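Local coordinates for L-arabinose ABC transporter, periplasmic L-arabinose-binding protein (Burkholderia thailandensis, PDB 4KZK) that binds beta-D-galactose and probably captures L-arabinose in the periplasm for uptake by an ABC transporter, at residues V37-P49 and K65-G77. Sequence-based numbering, arbitrary orientation.
Sequences VKIGFVVKQPDDP and KHFTLVKIAAPSG. With GAL (beta-D-galactopyranose), chain B.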
loop_
_atom_site.group_PDB
_atom_site.type_symbol
_atom_site.label_atom_id
_atom_site.label_comp_id
_atom_site.label_asym_id
_atom_site.label_seq_id
_atom_site.Cartn_x
_atom_site.Cartn_y
_atom_site.Cartn_z
ATOM N N VAL A 37 7.625 12.270 26.499
ATOM C CA VAL A 37 7.958 11.555 25.233
ATOM C C VAL A 37 7.034 12.032 24.112
ATOM O O VAL A 37 5.823 12.177 24.304
ATOM C CB VAL A 37 7.879 10.019 25.421
ATOM C CG1 VAL A 37 8.174 9.288 24.115
ATOM C CG2 VAL A 37 8.851 9.579 26.513
ATOM N N LYS A 38 7.631 12.291 22.950
ATOM C CA LYS A 38 6.923 12.769 21.778
ATOM C C LYS A 38 7.470 12.046 20.560
ATOM O O LYS A 38 8.674 11.990 20.365
ATOM C CB LYS A 38 7.129 14.274 21.671
ATOM C CG LYS A 38 6.180 14.984 20.734
ATOM C CD LYS A 38 6.395 16.488 20.786
ATOM C CE LYS A 38 5.692 17.108 21.985
ATOM N NZ LYS A 38 6.089 18.515 22.275
ATOM N N ILE A 39 6.565 11.462 19.774
ATOM C CA ILE A 39 6.922 10.673 18.593
ATOM C C ILE A 39 6.210 11.250 17.378
ATOM O O ILE A 39 4.997 11.508 17.424
ATOM C CB ILE A 39 6.555 9.189 18.779
ATOM C CG1 ILE A 39 7.429 8.572 19.877
ATOM C CG2 ILE A 39 6.740 8.408 17.481
ATOM C CD1 ILE A 39 7.021 7.176 20.299
ATOM N N GLY A 40 6.974 11.446 16.307
ATOM C CA GLY A 40 6.427 11.901 15.024
ATOM C C GLY A 40 5.991 10.719 14.205
ATOM O O GLY A 40 6.605 9.661 14.282
ATOM N N PHE A 41 4.916 10.888 13.431
ATOM C CA PHE A 41 4.442 9.847 12.513
ATOM C C PHE A 41 4.095 10.561 11.212
ATOM O O PHE A 41 3.084 11.233 11.114
ATOM C CB PHE A 41 3.238 9.099 13.081
ATOM C CG PHE A 41 3.073 7.692 12.546
ATOM C CD1 PHE A 41 2.851 7.443 11.189
ATOM C CD2 PHE A 41 3.156 6.600 13.400
ATOM C CE1 PHE A 41 2.702 6.140 10.728
ATOM C CE2 PHE A 41 3.001 5.298 12.937
ATOM C CZ PHE A 41 2.781 5.072 11.576
ATOM N N VAL A 42 4.987 10.420 10.246
ATOM C CA VAL A 42 5.016 11.236 9.028
ATOM C C VAL A 42 4.638 10.335 7.871
ATOM O O VAL A 42 5.229 9.287 7.708
ATOM C CB VAL A 42 6.417 11.870 8.839
ATOM C CG1 VAL A 42 6.496 12.622 7.518
ATOM C CG2 VAL A 42 6.722 12.770 10.044
ATOM N N VAL A 43 3.628 10.726 7.092
ATOM C CA VAL A 43 3.113 9.880 6.009
ATOM C C VAL A 43 3.098 10.561 4.644
ATOM O O VAL A 43 2.823 11.759 4.526
ATOM C CB VAL A 43 1.686 9.348 6.329
ATOM C CG1 VAL A 43 1.682 8.590 7.649
ATOM C CG2 VAL A 43 0.646 10.466 6.326
ATOM N N LYS A 44 3.366 9.791 3.598
ATOM C CA LYS A 44 3.469 10.363 2.264
ATOM C C LYS A 44 2.145 10.858 1.684
ATOM O O LYS A 44 2.134 11.776 0.860
ATOM C CB LYS A 44 4.112 9.368 1.287
ATOM C CG LYS A 44 3.374 8.058 1.148
ATOM C CD LYS A 44 4.014 7.108 0.136
ATOM C CE LYS A 44 3.151 5.864 -0.022
ATOM N NZ LYS A 44 3.668 4.838 -0.996
ATOM N N GLN A 45 1.025 10.239 2.078
ATOM C CA GLN A 45 -0.261 10.412 1.370
ATOM C C GLN A 45 -1.426 10.395 2.342
ATOM O O GLN A 45 -2.083 9.356 2.517
ATOM C CB GLN A 45 -0.467 9.341 0.296
ATOM C CG GLN A 45 0.314 9.616 -0.980
ATOM C CD GLN A 45 0.135 8.508 -2.003
ATOM O OE1 GLN A 45 -0.997 8.092 -2.285
ATOM N NE2 GLN A 45 1.232 8.002 -2.543
ATOM N N PRO A 46 -1.736 11.542 2.940
ATOM C CA PRO A 46 -2.822 11.559 3.943
ATOM C C PRO A 46 -4.212 11.305 3.356
ATOM O O PRO A 46 -5.131 11.055 4.116
ATOM C CB PRO A 46 -2.754 12.974 4.512
ATOM C CG PRO A 46 -2.197 13.776 3.387
ATOM C CD PRO A 46 -1.172 12.890 2.748
ATOM N N ASP A 47 -4.352 11.426 2.040
ATOM C CA ASP A 47 -5.620 11.162 1.359
ATOM C C ASP A 47 -5.784 9.677 0.997
ATOM O O ASP A 47 -6.729 9.317 0.296
ATOM C CB ASP A 47 -5.781 12.072 0.134
ATOM C CG ASP A 47 -4.704 11.878 -0.907
ATOM O OD1 ASP A 47 -3.605 11.363 -0.568
ATOM O OD2 ASP A 47 -4.914 12.285 -2.074
ATOM N N ASP A 48 -4.864 8.843 1.460
ATOM C CA ASP A 48 -4.985 7.379 1.388
ATOM C C ASP A 48 -5.400 6.930 2.793
ATOM O O ASP A 48 -4.673 7.165 3.759
ATOM C CB ASP A 48 -3.631 6.776 0.995
ATOM C CG ASP A 48 -3.562 5.260 1.133
ATOM O OD1 ASP A 48 -4.532 4.641 1.612
ATOM O OD2 ASP A 48 -2.478 4.712 0.794
ATOM N N PRO A 49 -6.580 6.288 2.908
ATOM C CA PRO A 49 -7.114 5.973 4.241
ATOM C C PRO A 49 -6.249 4.988 5.001
ATOM O O PRO A 49 -6.366 4.905 6.213
ATOM C CB PRO A 49 -8.488 5.398 3.945
ATOM C CG PRO A 49 -8.410 4.887 2.550
ATOM C CD PRO A 49 -7.488 5.843 1.834
ATOM N N LYS A 65 0.510 4.157 26.068
ATOM C CA LYS A 65 1.885 4.252 26.579
ATOM C C LYS A 65 2.242 5.629 27.148
ATOM O O LYS A 65 3.350 5.810 27.643
ATOM C CB LYS A 65 2.899 3.852 25.501
ATOM C CG LYS A 65 2.666 2.478 24.882
ATOM C CD LYS A 65 2.876 1.321 25.851
ATOM C CE LYS A 65 4.355 1.090 26.127
ATOM N NZ LYS A 65 4.626 -0.249 26.716
ATOM N N HIS A 66 1.299 6.572 27.099
ATOM C CA HIS A 66 1.489 7.930 27.611
ATOM C C HIS A 66 2.600 8.715 26.902
ATOM O O HIS A 66 3.473 9.290 27.547
ATOM C CB HIS A 66 1.758 7.913 29.121
ATOM C CG HIS A 66 0.812 7.052 29.897
ATOM N ND1 HIS A 66 1.092 5.738 30.209
ATOM C CD2 HIS A 66 -0.403 7.317 30.434
ATOM C CE1 HIS A 66 0.088 5.229 30.901
ATOM N NE2 HIS A 66 -0.829 6.169 31.058
ATOM N N PHE A 67 2.570 8.743 25.571
ATOM C CA PHE A 67 3.412 9.669 24.824
ATOM C C PHE A 67 2.510 10.566 23.972
ATOM O O PHE A 67 1.302 10.325 23.874
ATOM C CB PHE A 67 4.488 8.928 23.996
ATOM C CG PHE A 67 3.947 8.105 22.856
ATOM C CD1 PHE A 67 3.695 8.691 21.622
ATOM C CD2 PHE A 67 3.734 6.737 23.002
ATOM C CE1 PHE A 67 3.207 7.940 20.562
ATOM C CE2 PHE A 67 3.241 5.975 21.950
ATOM C CZ PHE A 67 2.980 6.578 20.725
ATOM N N THR A 68 3.097 11.616 23.406
ATOM C CA THR A 68 2.389 12.583 22.575
ATOM C C THR A 68 2.711 12.279 21.113
ATOM O O THR A 68 3.884 12.230 20.723
ATOM C CB THR A 68 2.827 14.021 22.905
ATOM O OG1 THR A 68 2.344 14.380 24.210
ATOM C CG2 THR A 68 2.312 15.022 21.855
ATOM N N LEU A 69 1.672 12.054 20.306
ATOM C CA LEU A 69 1.843 11.801 18.884
ATOM C C LEU A 69 1.736 13.105 18.110
ATOM O O LEU A 69 0.837 13.907 18.335
ATOM C CB LEU A 69 0.768 10.836 18.405
ATOM C CG LEU A 69 0.885 10.315 16.976
ATOM C CD1 LEU A 69 1.969 9.250 16.892
ATOM C CD2 LEU A 69 -0.461 9.767 16.520
ATOM N N VAL A 70 2.670 13.311 17.184
ATOM C CA VAL A 70 2.593 14.428 16.244
ATOM C C VAL A 70 2.455 13.858 14.838
ATOM O O VAL A 70 3.383 13.231 14.316
ATOM C CB VAL A 70 3.822 15.354 16.330
ATOM C CG1 VAL A 70 3.706 16.537 15.357
ATOM C CG2 VAL A 70 4.033 15.833 17.760
ATOM N N LYS A 71 1.288 14.092 14.244
ATOM C CA LYS A 71 0.944 13.560 12.905
ATOM C C LYS A 71 1.222 14.605 11.835
ATOM O O LYS A 71 0.705 15.712 11.894
ATOM C CB LYS A 71 -0.544 13.211 12.869
ATOM C CG LYS A 71 -0.960 12.115 13.819
ATOM C CD LYS A 71 -2.455 11.834 13.766
ATOM C CE LYS A 71 -3.279 13.011 14.250
ATOM N NZ LYS A 71 -4.685 12.606 14.529
ATOM N N ILE A 72 2.066 14.259 10.861
ATOM C CA ILE A 72 2.421 15.202 9.784
ATOM C C ILE A 72 2.364 14.520 8.418
ATOM O O ILE A 72 2.863 13.413 8.235
ATOM C CB ILE A 72 3.825 15.831 10.006
ATOM C CG1 ILE A 72 3.939 16.421 11.421
ATOM C CG2 ILE A 72 4.081 16.947 8.991
ATOM C CD1 ILE A 72 5.354 16.823 11.779
ATOM N N ALA A 73 1.727 15.204 7.471
ATOM C CA ALA A 73 1.691 14.783 6.073
ATOM C C ALA A 73 2.878 15.394 5.355
ATOM O O ALA A 73 3.165 16.602 5.502
ATOM C CB ALA A 73 0.398 15.244 5.416
ATOM N N ALA A 74 3.578 14.565 4.582
ATOM C CA ALA A 74 4.737 15.046 3.827
ATOM C C ALA A 74 4.787 14.340 2.475
ATOM O O ALA A 74 5.466 13.317 2.314
ATOM C CB ALA A 74 6.000 14.815 4.615
ATOM N N PRO A 75 4.060 14.890 1.475
ATOM C CA PRO A 75 4.008 14.219 0.165
ATOM C C PRO A 75 5.168 14.507 -0.786
ATOM O O PRO A 75 5.161 14.044 -1.918
ATOM C CB PRO A 75 2.683 14.700 -0.425
ATOM C CG PRO A 75 1.909 15.270 0.711
ATOM C CD PRO A 75 2.961 15.856 1.615
ATOM N N SER A 76 6.157 15.247 -0.308
ATOM C CA SER A 76 7.329 15.599 -1.106
ATOM C C SER A 76 8.523 15.741 -0.193
ATOM O O SER A 76 8.365 15.925 1.008
ATOM C CB SER A 76 7.106 16.925 -1.827
ATOM O OG SER A 76 7.026 17.995 -0.904
ATOM N N GLY A 77 9.716 15.673 -0.786
ATOM C CA GLY A 77 10.951 15.851 -0.050
ATOM C C GLY A 77 11.010 17.173 0.704
ATOM O O GLY A 77 11.440 17.208 1.852
HETATM C C1 GAL B . 2.337 1.815 0.750
HETATM C C2 GAL B . 1.065 2.198 -0.002
HETATM C C3 GAL B . -0.117 2.102 0.972
HETATM C C4 GAL B . -0.143 0.721 1.620
HETATM C C5 GAL B . 1.188 0.469 2.304
HETATM C C6 GAL B . 1.251 -0.923 2.919
HETATM O O1 GAL B . 3.391 1.793 -0.194
HETATM O O2 GAL B . 1.214 3.515 -0.479
HETATM O O3 GAL B . -1.359 2.385 0.313
HETATM O O4 GAL B . -0.441 -0.274 0.671
HETATM O O5 GAL B . 2.212 0.522 1.320
HETATM O O6 GAL B . 2.503 -1.139 3.549
#
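The contact pairs the two strands of a right-handed beta-alpha-beta unit in a periplasmic sugar-binding fold, with helix 49-65 as the crossover. Strands 38-43 and 68-73 run parallel, and seven backbone hydrogen bonds join the segments, from T68 N to V37 O through to A74 N on V43 O. I72 N to F41 O is the longest at 3.2 Å; its donor lies 35° out of the carbonyl plane, and F41 O also accepts a hydrogen bond from W55 NE1 of helix 49-65. At the N-terminal end, I39 CD1 sits over the centre of the F67 ring, 3.9 Å from its centroid and 10° off the normal, a CH-pi contact. F67 CG stands between its backbone N and carbonyl carbon (chi1 68°), a turn that presents the ring face to I39. K38 CG lies 3.8 Å from V70 CG2, while K38 NZ reaches Q90 O. Near the C-terminal ends, V42 CG1 touches A74 CB, and P46 CG packs 3.6 Å from A73 CB.

Just beyond the strand, K44 extends fully past CG, bringing NZ 2.8 Å from GAL O2 and 3.2 Å from GAL O1. GAL O3 donates to D48 OD2 at 2.6 Å. At the C-terminal end of strand 38-43, the K44 ammonium is thus gripped by two sugar oxygens and by a salt bridge to OD2 of D124, which itself hydrogen-bonds the sugar; the paired charges probably polarise these bonds to galactose.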